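Local coordinates for membrane protein (Acinetobacter baumannii AB307-0294, PDB 5DL5) that probably forms a beta-barrel channel of the OprD family in the outer membrane, through which small molecules, possibly including antibiotics, enter the cell, at residues 233-238 with 282-287; 202-207 with 220-225; 295-300 with 330-335. All coordinates share one frame; numbering follows the deposited sequence.

Interaction 1 (233-238 with 282-287); sequences SSLTYD and GTYATG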
loop_
_atom_site.group_PDB
_atom_site.type_symbol
_atom_site.label_atom_id
_atom_site.label_comp_id
_atom_site.label_asym_id
_atom_site.label_seq_id
_atom_site.Cartn_x
_atom_site.Cartn_y
_atom_site.Cartn_z
ATOM N N SER A 233 28.309 -2.553 -7.429
ATOM C CA SER A 233 27.648 -3.501 -6.534
ATOM C C SER A 233 27.388 -2.831 -5.273
ATOM O O SER A 233 28.081 -1.873 -4.910
ATOM C CB SER A 233 28.611 -4.665 -6.195
ATOM O OG SER A 233 28.860 -5.419 -7.307
ATOM N N SER A 234 26.495 -3.384 -4.502
ATOM C CA SER A 234 26.205 -2.751 -3.265
ATOM C C SER A 234 25.446 -3.669 -2.410
ATOM O O SER A 234 24.853 -4.602 -2.881
ATOM C CB SER A 234 25.311 -1.492 -3.445
ATOM O OG SER A 234 24.039 -1.889 -3.929
ATOM N N LEU A 235 25.420 -3.276 -1.166
ATOM C CA LEU A 235 24.652 -3.899 -0.146
ATOM C C LEU A 235 23.787 -2.856 0.462
ATOM O O LEU A 235 24.300 -1.838 0.875
ATOM C CB LEU A 235 25.578 -4.506 0.904
ATOM C CG LEU A 235 25.058 -5.898 1.274
ATOM C CD1 LEU A 235 25.782 -6.919 0.432
ATOM C CD2 LEU A 235 25.240 -6.182 2.753
ATOM N N THR A 236 22.497 -3.119 0.538
ATOM C CA THR A 236 21.570 -2.223 1.157
ATOM C C THR A 236 20.889 -2.937 2.340
ATOM O O THR A 236 20.287 -4.012 2.164
ATOM C CB THR A 236 20.482 -1.794 0.134
ATOM O OG1 THR A 236 21.165 -1.273 -0.972
ATOM C CG2 THR A 236 19.381 -0.776 0.710
ATOM N N TYR A 237 20.922 -2.264 3.505
ATOM C CA TYR A 237 20.302 -2.731 4.691
ATOM C C TYR A 237 19.157 -1.863 5.042
ATOM O O TYR A 237 19.210 -0.645 4.900
ATOM C CB TYR A 237 21.272 -2.637 5.872
ATOM C CG TYR A 237 22.566 -3.350 5.689
ATOM C CD1 TYR A 237 23.674 -2.675 5.193
ATOM C CD2 TYR A 237 22.704 -4.638 6.067
ATOM C CE1 TYR A 237 24.906 -3.296 5.097
ATOM C CE2 TYR A 237 23.898 -5.287 5.980
ATOM C CZ TYR A 237 24.996 -4.594 5.502
ATOM O OH TYR A 237 26.168 -5.261 5.371
ATOM N N ASP A 238 18.121 -2.475 5.508
ATOM C CA ASP A 238 16.879 -1.779 5.878
ATOM C C ASP A 238 16.343 -2.309 7.227
ATOM O O ASP A 238 16.234 -3.582 7.449
ATOM C CB ASP A 238 15.803 -1.957 4.785
ATOM C CG ASP A 238 14.587 -1.039 5.032
ATOM O OD1 ASP A 238 14.663 0.211 4.702
ATOM O OD2 ASP A 238 13.585 -1.514 5.675
ATOM N N GLY A 282 18.565 -7.303 4.008
ATOM C CA GLY A 282 19.835 -6.993 3.384
ATOM C C GLY A 282 19.755 -7.443 1.938
ATOM O O GLY A 282 19.276 -8.532 1.708
ATOM N N THR A 283 20.121 -6.566 0.989
ATOM C CA THR A 283 20.069 -6.809 -0.440
ATOM C C THR A 283 21.446 -6.636 -0.987
ATOM O O THR A 283 22.057 -5.603 -0.782
ATOM C CB THR A 283 19.092 -5.791 -1.133
ATOM O OG1 THR A 283 17.854 -5.943 -0.506
ATOM C CG2 THR A 283 18.874 -6.041 -2.597
ATOM N N TYR A 284 21.941 -7.647 -1.683
ATOM C CA TYR A 284 23.204 -7.546 -2.357
ATOM C C TYR A 284 22.857 -7.440 -3.792
ATOM O O TYR A 284 22.163 -8.303 -4.282
ATOM C CB TYR A 284 24.037 -8.800 -2.110
ATOM C CG TYR A 284 25.239 -8.925 -2.996
ATOM C CD1 TYR A 284 26.190 -7.921 -3.052
ATOM C CD2 TYR A 284 25.429 -10.037 -3.800
ATOM C CE1 TYR A 284 27.325 -8.044 -3.849
ATOM C CE2 TYR A 284 26.587 -10.195 -4.554
ATOM C CZ TYR A 284 27.527 -9.184 -4.595
ATOM O OH TYR A 284 28.653 -9.249 -5.408
ATOM N N ALA A 285 23.399 -6.444 -4.475
ATOM C CA ALA A 285 23.127 -6.230 -5.890
ATOM C C ALA A 285 24.418 -6.115 -6.608
ATOM O O ALA A 285 25.406 -5.564 -6.127
ATOM C CB ALA A 285 22.285 -4.940 -6.045
ATOM N N THR A 286 24.494 -6.803 -7.713
ATOM C CA THR A 286 25.650 -6.778 -8.538
ATOM C C THR A 286 25.294 -7.025 -10.018
ATOM O O THR A 286 24.662 -8.042 -10.408
ATOM C CB THR A 286 26.691 -7.820 -8.082
ATOM O OG1 THR A 286 27.864 -7.717 -8.894
ATOM C CG2 THR A 286 26.153 -9.236 -8.194
ATOM N N GLY A 287 25.716 -6.101 -10.866
ATOM C CA GLY A 287 25.411 -6.202 -12.317
ATOM C C GLY A 287 23.904 -6.351 -12.551
ATOM O O GLY A 287 23.145 -5.512 -12.096
HETATM O O HOH W 1 22.148 -3.211 -2.694
HETATM O O HOH W 2 17.575 -4.643 1.873
#
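With OG anti to its carbonyl carbon (chi1 -67°), Ser233 reaches across to Thr286, whose OG1 stands anti to the backbone N (chi1 -177°). The two hydroxyls meet tip to tip in a hydrogen bond, Ser233 OG to Thr286 OG1, of 3.0 Å. Tyr284 likewise has CG anti to N, and Leu235 crosses it at about a right angle, its CD1 resting 3.6 Å from Tyr284 CB. On the face of Ser234, Thr236, Thr283 and Ala285 the chemistry is wetter. Ser234 OG takes the crowded position between N and carbonyl carbon (chi1 65°), and one water joins it to Thr236 OG1 while donating to Thr283 O. That water lies 2.6 Å from Ser234 OG. A second water donates to Thr236 O and also bonds Thr283 OG1, at 2.7 Å, so both carbonyl oxygens of the Thr236-Thr283 pair have water as well as peptide partners. The backbones are zipped antiparallel through two hydrogen-bonded pairs, Ser234-Ala285 and Thr236-Thr283; in the first, Ala285 N reaches Ser234 O at 2.8 Å nearly along the C=O axis. Leu235, Tyr237 and Tyr284 on one face, with the Ser233-Thr286 hydroxyls at its end, and hydroxyls with bound water on the other, are consistent with a porin wall. Strand 216-229 flanks the pair through backbone bonds of Leu235 to Gln227 and Tyr237 to Phe225, and strand 289-300 continues the wall beyond Gly282 and Tyr284.

Interaction 2 (202-207 with 220-225); sequences NLNASY and YANVNF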
loop_
_atom_site.group_PDB
_atom_site.type_symbol
_atom_site.label_atom_id
_atom_site.label_comp_id
_atom_site.label_asym_id
_atom_site.label_seq_id
_atom_site.Cartn_x
_atom_site.Cartn_y
_atom_site.Cartn_z
ATOM N N ASN A 202 24.004 7.666 0.910
ATOM C CA ASN A 202 23.836 6.307 1.316
ATOM C C ASN A 202 22.805 6.043 2.453
ATOM O O ASN A 202 22.440 4.895 2.662
ATOM C CB ASN A 202 25.125 5.768 1.746
ATOM C CG ASN A 202 26.125 5.654 0.607
ATOM O OD1 ASN A 202 25.807 5.797 -0.568
ATOM N ND2 ASN A 202 27.322 5.413 0.969
ATOM N N LEU A 203 22.447 7.068 3.233
ATOM C CA LEU A 203 21.666 6.889 4.461
ATOM C C LEU A 203 20.449 7.815 4.596
ATOM O O LEU A 203 20.542 9.075 4.388
ATOM C CB LEU A 203 22.587 7.070 5.658
ATOM C CG LEU A 203 22.002 7.129 7.053
ATOM C CD1 LEU A 203 21.602 5.754 7.459
ATOM C CD2 LEU A 203 22.919 7.798 8.106
ATOM N N ASN A 204 19.291 7.196 4.847
ATOM C CA ASN A 204 18.169 7.975 5.224
ATOM C C ASN A 204 17.284 7.287 6.229
ATOM O O ASN A 204 17.408 6.090 6.496
ATOM C CB ASN A 204 17.434 8.358 4.012
ATOM C CG ASN A 204 17.049 7.202 3.238
ATOM O OD1 ASN A 204 16.215 6.502 3.659
ATOM N ND2 ASN A 204 17.677 6.980 2.106
ATOM N N ALA A 205 16.439 8.073 6.850
ATOM C CA ALA A 205 15.611 7.587 7.918
ATOM C C ALA A 205 14.281 8.354 7.956
ATOM O O ALA A 205 14.151 9.441 7.345
ATOM C CB ALA A 205 16.286 7.746 9.245
ATOM N N SER A 206 13.305 7.725 8.583
ATOM C CA SER A 206 11.955 8.334 8.776
ATOM C C SER A 206 11.196 7.870 9.951
ATOM O O SER A 206 11.453 6.831 10.480
ATOM C CB SER A 206 11.170 8.213 7.550
ATOM O OG SER A 206 10.860 6.945 7.255
ATOM N N TYR A 207 10.283 8.705 10.432
ATOM C CA TYR A 207 9.504 8.432 11.627
ATOM C C TYR A 207 8.169 9.177 11.425
ATOM O O TYR A 207 8.147 10.390 11.083
ATOM C CB TYR A 207 10.329 9.009 12.796
ATOM C CG TYR A 207 9.858 8.819 14.171
ATOM C CD1 TYR A 207 9.172 7.663 14.539
ATOM C CD2 TYR A 207 10.242 9.703 15.175
ATOM C CE1 TYR A 207 8.736 7.459 15.808
ATOM C CE2 TYR A 207 9.874 9.487 16.514
ATOM C CZ TYR A 207 9.145 8.349 16.824
ATOM O OH TYR A 207 8.711 8.081 18.090
ATOM N N TYR A 220 5.619 4.579 12.995
ATOM C CA TYR A 220 6.449 3.853 12.010
ATOM C C TYR A 220 7.815 4.528 12.085
ATOM O O TYR A 220 7.919 5.751 12.187
ATOM C CB TYR A 220 5.910 4.002 10.592
ATOM C CG TYR A 220 6.814 3.509 9.449
ATOM C CD1 TYR A 220 6.829 2.171 9.070
ATOM C CD2 TYR A 220 7.613 4.385 8.780
ATOM C CE1 TYR A 220 7.614 1.732 8.064
ATOM C CE2 TYR A 220 8.469 3.927 7.788
ATOM C CZ TYR A 220 8.379 2.633 7.399
ATOM O OH TYR A 220 9.153 2.152 6.417
ATOM N N ALA A 221 8.865 3.727 11.976
ATOM C CA ALA A 221 10.236 4.229 11.821
ATOM C C ALA A 221 10.931 3.400 10.722
ATOM O O ALA A 221 10.681 2.205 10.586
ATOM C CB ALA A 221 11.005 4.014 13.158
ATOM N N ASN A 222 11.880 4.007 10.033
ATOM C CA ASN A 222 12.704 3.294 9.045
ATOM C C ASN A 222 14.097 3.903 9.044
ATOM O O ASN A 222 14.299 5.126 9.223
ATOM C CB ASN A 222 12.097 3.387 7.651
ATOM C CG ASN A 222 13.030 2.883 6.542
ATOM O OD1 ASN A 222 13.706 3.648 5.907
ATOM N ND2 ASN A 222 13.012 1.614 6.291
ATOM N N VAL A 223 15.056 3.019 8.829
ATOM C CA VAL A 223 16.404 3.426 8.450
ATOM C C VAL A 223 16.878 2.531 7.278
ATOM O O VAL A 223 16.652 1.297 7.282
ATOM C CB VAL A 223 17.304 3.503 9.674
ATOM C CG1 VAL A 223 17.534 2.136 10.309
ATOM C CG2 VAL A 223 18.689 3.972 9.243
ATOM N N ASN A 224 17.573 3.143 6.344
ATOM C CA ASN A 224 17.947 2.581 5.119
ATOM C C ASN A 224 19.366 3.052 4.815
ATOM O O ASN A 224 19.667 4.227 4.827
ATOM C CB ASN A 224 16.895 2.851 3.997
ATOM C CG ASN A 224 17.192 2.075 2.765
ATOM O OD1 ASN A 224 18.111 2.413 2.002
ATOM N ND2 ASN A 224 16.518 0.924 2.616
ATOM N N PHE A 225 20.272 2.069 4.653
ATOM C CA PHE A 225 21.713 2.318 4.529
ATOM C C PHE A 225 22.217 1.479 3.339
ATOM O O PHE A 225 22.091 0.273 3.325
ATOM C CB PHE A 225 22.526 2.002 5.787
ATOM C CG PHE A 225 24.015 2.267 5.607
ATOM C CD1 PHE A 225 24.480 3.540 5.349
ATOM C CD2 PHE A 225 24.907 1.254 5.599
ATOM C CE1 PHE A 225 25.834 3.793 5.098
ATOM C CE2 PHE A 225 26.282 1.491 5.372
ATOM C CZ PHE A 225 26.723 2.759 5.112
HETATM O O HOH W 3 13.358 6.351 5.591
#
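Phe225 and Ser206 have the most surface buried here, on opposite faces of an antiparallel strand pair, with Asn224 not far behind. Phe225 swings its ring anti to the backbone N (chi1 180°), which brings CD1 beside the opposite strand. Leu203 CB comes to the edge of that ring, near its plane, 4.0 Å from CD1, and Asn202 CB lies equally near CE1. Farther along this face, Leu203 CD1 leans obliquely on Val223 CG2. Ser206 turns to the other face, its OG in the crowded position between N and carbonyl carbon (chi1 67°). There OG packs 3.8 Å from Asn222 CB and meets the ring of Tyr220 at its edge. A water bonded to Ser206 OG also donates to Asn222 OD1 at 2.7 Å and only weakly to Asn204 OD1. Behind these side chains Ser206 N uses a lone pair of Asn222 O, 2.9 Å away, whereas the returning Asn222 N sits above the carbonyl plane of Ser206. Asn224 runs alongside Asn204, their amide planes just 3° apart, with Asn204 OD1 3.7 Å from Asn224 CB. The ND2 groups of Asn224 and Asn222 both donate to Asp238 OD1, which would help balance that carboxylate's charge. This up-and-down hairpin of strands 203-212 and 216-229, the repeating element of a porin-type barrel, is continued by strand 233-246 beside Phe225 and by strand 190-200 beside Ala205 and Tyr207.

Interaction 3 (295-300 with 330-335); sequences YQQNTG and HEKSAQ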
loop_
_atom_site.group_PDB
_atom_site.type_symbol
_atom_site.label_atom_id
_atom_site.label_comp_id
_atom_site.label_asym_id
_atom_site.label_seq_id
_atom_site.Cartn_x
_atom_site.Cartn_y
_atom_site.Cartn_z
ATOM N N TYR A 295 13.965 -10.752 7.478
ATOM C CA TYR A 295 13.305 -11.358 8.639
ATOM C C TYR A 295 12.362 -10.348 9.220
ATOM O O TYR A 295 12.697 -9.174 9.254
ATOM C CB TYR A 295 14.402 -11.733 9.692
ATOM C CG TYR A 295 13.845 -12.230 10.968
ATOM C CD1 TYR A 295 13.436 -13.579 11.108
ATOM C CD2 TYR A 295 13.678 -11.376 12.049
ATOM C CE1 TYR A 295 12.833 -14.024 12.302
ATOM C CE2 TYR A 295 13.097 -11.789 13.244
ATOM C CZ TYR A 295 12.717 -13.156 13.376
ATOM O OH TYR A 295 12.128 -13.589 14.573
ATOM N N GLN A 296 11.184 -10.824 9.688
ATOM C CA GLN A 296 10.115 -9.990 10.122
ATOM C C GLN A 296 9.496 -10.657 11.322
ATOM O O GLN A 296 9.329 -11.866 11.366
ATOM C CB GLN A 296 9.105 -9.862 8.971
ATOM C CG GLN A 296 7.962 -8.949 9.171
ATOM C CD GLN A 296 7.218 -8.681 7.831
ATOM O OE1 GLN A 296 7.775 -8.051 6.952
ATOM N NE2 GLN A 296 6.027 -9.166 7.702
ATOM N N GLN A 297 9.128 -9.893 12.348
ATOM C CA GLN A 297 8.516 -10.557 13.523
ATOM C C GLN A 297 7.478 -9.646 14.166
ATOM O O GLN A 297 7.640 -8.405 14.216
ATOM C CB GLN A 297 9.657 -10.822 14.503
ATOM C CG GLN A 297 9.235 -11.099 15.916
ATOM C CD GLN A 297 10.382 -11.616 16.811
ATOM O OE1 GLN A 297 11.527 -11.875 16.365
ATOM N NE2 GLN A 297 9.986 -12.004 18.042
ATOM N N ASN A 298 6.411 -10.253 14.622
ATOM C CA ASN A 298 5.366 -9.594 15.371
ATOM C C ASN A 298 5.464 -9.934 16.850
ATOM O O ASN A 298 5.738 -11.106 17.151
ATOM C CB ASN A 298 3.995 -10.153 14.937
ATOM C CG ASN A 298 3.589 -9.723 13.551
ATOM O OD1 ASN A 298 2.778 -8.746 13.398
ATOM N ND2 ASN A 298 4.136 -10.454 12.491
ATOM N N THR A 299 5.229 -8.968 17.742
ATOM C CA THR A 299 5.067 -9.283 19.170
ATOM C C THR A 299 3.797 -8.484 19.653
ATOM O O THR A 299 3.221 -7.622 18.904
ATOM C CB THR A 299 6.295 -8.838 19.980
ATOM O OG1 THR A 299 6.555 -7.474 19.746
ATOM C CG2 THR A 299 7.504 -9.497 19.534
ATOM N N GLY A 300 3.386 -8.761 20.869
ATOM C CA GLY A 300 2.181 -8.245 21.504
ATOM C C GLY A 300 0.996 -9.196 21.446
ATOM O O GLY A 300 1.126 -10.327 20.998
ATOM N N HIS A 330 2.180 -12.899 16.877
ATOM C CA HIS A 330 3.518 -13.547 17.225
ATOM C C HIS A 330 4.229 -14.110 16.038
ATOM O O HIS A 330 5.173 -14.818 16.219
ATOM C CB HIS A 330 3.332 -14.643 18.307
ATOM C CG HIS A 330 3.336 -14.100 19.694
ATOM N ND1 HIS A 330 2.410 -13.151 20.146
ATOM C CD2 HIS A 330 4.210 -14.300 20.724
ATOM C CE1 HIS A 330 2.686 -12.826 21.407
ATOM N NE2 HIS A 330 3.777 -13.497 21.774
ATOM N N GLU A 331 3.764 -13.833 14.777
ATOM C CA GLU A 331 4.335 -14.507 13.640
ATOM C C GLU A 331 5.762 -14.036 13.373
ATOM O O GLU A 331 6.055 -12.829 13.290
ATOM C CB GLU A 331 3.484 -14.268 12.373
ATOM C CG GLU A 331 3.979 -15.061 11.184
ATOM C CD GLU A 331 3.135 -14.980 9.952
ATOM O OE1 GLU A 331 2.158 -14.231 9.959
ATOM O OE2 GLU A 331 3.517 -15.665 8.965
ATOM N N LYS A 332 6.640 -14.994 13.196
ATOM C CA LYS A 332 7.951 -14.723 12.630
ATOM C C LYS A 332 8.017 -15.106 11.154
ATOM O O LYS A 332 7.392 -16.064 10.803
ATOM C CB LYS A 332 9.019 -15.537 13.399
ATOM C CG LYS A 332 9.089 -15.244 14.886
ATOM C CD LYS A 332 10.127 -16.205 15.476
ATOM C CE LYS A 332 10.848 -15.723 16.700
ATOM N NZ LYS A 332 9.963 -16.043 17.817
ATOM N N SER A 333 8.880 -14.458 10.320
ATOM C CA SER A 333 8.992 -14.964 8.963
ATOM C C SER A 333 10.340 -14.594 8.326
ATOM O O SER A 333 11.047 -13.664 8.770
ATOM C CB SER A 333 7.834 -14.388 8.078
ATOM O OG SER A 333 7.843 -12.964 8.076
ATOM N N ALA A 334 10.710 -15.370 7.313
ATOM C CA ALA A 334 12.009 -15.246 6.671
ATOM C C ALA A 334 11.803 -15.387 5.178
ATOM O O ALA A 334 10.992 -16.206 4.750
ATOM C CB ALA A 334 12.957 -16.317 7.163
ATOM N N GLN A 335 12.508 -14.552 4.424
ATOM C CA GLN A 335 12.395 -14.514 3.029
ATOM C C GLN A 335 13.749 -14.564 2.351
ATOM O O GLN A 335 14.690 -13.912 2.766
ATOM C CB GLN A 335 11.733 -13.177 2.613
ATOM C CG GLN A 335 11.846 -12.830 1.131
ATOM C CD GLN A 335 11.089 -11.578 0.608
ATOM O OE1 GLN A 335 10.985 -11.409 -0.593
ATOM N NE2 GLN A 335 10.567 -10.693 1.523
HETATM O O HOH W 4 1.761 -10.305 17.992
#
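Tyr295 lies alongside Lys332 and points the same way, so that the lysine methylenes run past its hydroxyl, with Lys332 CE 3.3 Å from Tyr295 OH. The phenol stands anti to the backbone N (chi1 174°) and donates to Gln297 OE1, two residues on, over a short 2.6 Å. That oxygen sits in the plane of the ring at its edge, while the hydroxyl lies well above the plane of the glutamine carbonyl. Lys332, bent at its last torsion (chi4 84°), delivers NZ to a salt bridge with Asp362. The Tyr295-Gln297 bond thus lies against the lysine's methylene chain, while the lysine's charge is answered from the next strand. On the opposite face Gln296 and Ser333 form a hydrogen-bonded pair: Ser333 N reaches Gln296 O at 2.8 Å, and Ser333 OG packs against Gln296 CB at 3.5 Å while bonding to Asn320. Where regular pairing gives out, Asn298 grips Glu331 O twice. Its backbone N approaches from above the carbonyl plane at 2.9 Å. Its ND2, 3.2 Å from the same Glu331 O, uses a lone pair along an almost straight line (174° at the hydrogen). ND2 also bonds Phe326 O, and OD1 accepts from Asn275, so the amide's orientation is fixed from several directions. Past it, a water accepts from His330 N at 2.9 Å and can donate to Gly300 O, though it has other acceptors in reach, and so links the two segments beyond the last pair. Leu318, Pro319, Asn320 and Phe326, from the long connection between the strands, lie over Gln296 and Ser333, consistent with a loop folded against the barrel wall. Strand 273-286 flanks Tyr295 and Gln297, and strand 351-365 pairs with Lys332 and Ala334.

Along the chain interaction 2 comes first, then interaction 1, then interaction 3, each closing before the next opens. They sample six strands that follow one another round the barrel wall, 203-212, 216-229, 233-246, 273-286, 289-300 and 332-341, each antiparallel to the next. Interactions 1 and 2 have centres about 16 Å apart and touch where strands 216-229 and 233-246 pair. Interaction 3 lies about 22 Å from interaction 1 and 20 Å from interaction 2, centre to centre, and touches neither; neighbouring strands 273-286 and 289-300 carry the continuity. Repeated neighbour pairing of this kind is how a porin-type wall is built.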